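Local coordinates for tungsten-containing formylmethanofuran dehydrogenase 2 subunit C (Methanothermobacter wolfeii, PDB 5T5I), which is a subunit of the tungsten enzyme complex that probably takes part in the reversible reduction of carbon dioxide to formylmethanofuran in methanogenesis, at residues Met96-Gly101 / Ile107-Asn112. Numbering follows the deposited sequence.
Sequences MYVGAG and ITVEGN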
loop_
_atom_site.group_PDB
_atom_site.type_symbol
_atom_site.label_atom_id
_atom_site.label_comp_id
_atom_site.label_asym_id
_atom_site.label_seq_id
_atom_site.Cartn_x
_atom_site.Cartn_y
_atom_site.Cartn_z
ATOM N N MET C 96 41.946 17.406 -13.739
ATOM C CA MET C 96 42.022 16.963 -12.352
ATOM C C MET C 96 43.177 17.569 -11.564
ATOM O O MET C 96 44.112 18.105 -12.143
ATOM C CB MET C 96 42.174 15.432 -12.319
ATOM C CG MET C 96 40.995 14.666 -12.909
ATOM S SD MET C 96 41.456 12.949 -13.241
ATOM C CE MET C 96 40.038 12.403 -14.133
ATOM N N TYR C 97 43.112 17.428 -10.231
ATOM C CA TYR C 97 44.172 17.787 -9.267
ATOM C C TYR C 97 44.564 19.258 -9.187
ATOM O O TYR C 97 45.687 19.553 -8.778
ATOM C CB TYR C 97 45.437 16.955 -9.547
ATOM C CG TYR C 97 45.193 15.465 -9.648
ATOM C CD1 TYR C 97 44.885 14.715 -8.519
ATOM C CD2 TYR C 97 45.341 14.796 -10.858
ATOM C CE1 TYR C 97 44.684 13.342 -8.597
ATOM C CE2 TYR C 97 45.154 13.418 -10.947
ATOM C CZ TYR C 97 44.817 12.695 -9.816
ATOM O OH TYR C 97 44.624 11.337 -9.880
ATOM N N VAL C 98 43.669 20.194 -9.519
ATOM C CA VAL C 98 44.044 21.608 -9.442
ATOM C C VAL C 98 44.354 21.972 -7.983
ATOM O O VAL C 98 43.573 21.647 -7.080
ATOM C CB VAL C 98 43.024 22.580 -10.091
ATOM C CG1 VAL C 98 41.739 22.703 -9.280
ATOM C CG2 VAL C 98 43.653 23.954 -10.300
ATOM N N GLY C 99 45.529 22.546 -7.760
ATOM C CA GLY C 99 45.971 22.927 -6.421
ATOM C C GLY C 99 46.133 21.779 -5.433
ATOM O O GLY C 99 46.137 22.022 -4.223
ATOM N N ALA C 100 46.290 20.528 -5.916
ATOM C CA ALA C 100 46.448 19.371 -5.024
ATOM C C ALA C 100 47.666 19.561 -4.096
ATOM O O ALA C 100 48.754 19.894 -4.565
ATOM C CB ALA C 100 46.604 18.083 -5.827
ATOM N N GLY C 101 47.452 19.440 -2.790
ATOM C CA GLY C 101 48.529 19.592 -1.816
ATOM C C GLY C 101 49.078 21.000 -1.636
ATOM O O GLY C 101 50.116 21.159 -1.004
ATOM N N ILE C 107 44.497 30.168 -6.187
ATOM C CA ILE C 107 44.172 29.717 -7.544
ATOM C C ILE C 107 42.715 30.090 -7.829
ATOM O O ILE C 107 41.829 29.731 -7.048
ATOM C CB ILE C 107 44.378 28.195 -7.768
ATOM C CG1 ILE C 107 45.816 27.761 -7.427
ATOM C CG2 ILE C 107 44.014 27.814 -9.226
ATOM C CD1 ILE C 107 46.037 26.265 -7.439
ATOM N N THR C 108 42.465 30.760 -8.966
ATOM C CA THR C 108 41.115 31.077 -9.425
ATOM C C THR C 108 40.920 30.360 -10.759
ATOM O O THR C 108 41.727 30.541 -11.655
ATOM C CB THR C 108 40.880 32.597 -9.556
ATOM O OG1 THR C 108 41.107 33.208 -8.290
ATOM C CG2 THR C 108 39.456 32.936 -10.002
ATOM N N VAL C 109 39.881 29.526 -10.870
ATOM C CA VAL C 109 39.514 28.838 -12.110
ATOM C C VAL C 109 38.211 29.489 -12.559
ATOM O O VAL C 109 37.212 29.387 -11.846
ATOM C CB VAL C 109 39.343 27.312 -11.913
ATOM C CG1 VAL C 109 38.839 26.636 -13.200
ATOM C CG2 VAL C 109 40.648 26.671 -11.436
ATOM N N GLU C 110 38.217 30.178 -13.710
ATOM C CA GLU C 110 37.006 30.862 -14.194
ATOM C C GLU C 110 35.947 29.908 -14.752
ATOM O O GLU C 110 34.765 30.256 -14.749
ATOM C CB GLU C 110 37.339 31.961 -15.199
ATOM C CG GLU C 110 38.114 33.076 -14.535
ATOM C CD GLU C 110 38.455 34.273 -15.391
ATOM O OE1 GLU C 110 39.243 35.104 -14.894
ATOM O OE2 GLU C 110 37.957 34.388 -16.535
ATOM N N GLY C 111 36.372 28.734 -15.217
ATOM C CA GLY C 111 35.478 27.709 -15.738
ATOM C C GLY C 111 35.267 26.583 -14.748
ATOM O O GLY C 111 35.207 26.818 -13.536
ATOM N N ASN C 112 35.183 25.346 -15.256
ATOM C CA ASN C 112 35.000 24.143 -14.440
ATOM C C ASN C 112 36.335 23.486 -14.075
ATOM O O ASN C 112 37.355 23.739 -14.717
ATOM C CB ASN C 112 34.125 23.121 -15.173
ATOM C CG ASN C 112 32.829 23.696 -15.682
ATOM O OD1 ASN C 112 32.110 24.384 -14.949
ATOM N ND2 ASN C 112 32.528 23.485 -16.959
#
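Val98 and Ile107 face each other across the interior of a parallel beta-helix, where the wall formed by strand 106-109 meets the loop that precedes it in the chain. Their side chains run past one another in opposite directions and touch through methyl groups, Val98 CG2 lying 4.0 Å from Ile107 CG2. Both methyls stand anti to their own backbone N, and this choice brings the two branches together. The same Val98 CG2 also reaches the next inward-pointing residue of the strand, meeting Val109 CG2 at 4.2 Å, so one valine methyl is shared by two strand residues two positions apart. The beta-branched Ile107 and Val109 suit their places, since branching at CB is well accommodated in an extended strand and offers methyl groups to the buried interior.

On the loop side a type II beta turn runs from Tyr97 to Ala100, closed by the hydrogen bond from Ala100 N to Tyr97 O at 3.1 Å. Glycine fits at Gly99 for two reasons: the turn requires a positive phi (62°), and a CB there would point into the isoleucine. Loops of the neighbouring coils add to the packing, Val98 touching Ala117 and Ile107 touching Met83. With its CG1-CD1 arm extended, chi2 172°, Ile107 lays its terminal methyl against the bare glycine backbone, CD1 standing 3.5 Å from Gly99 CA.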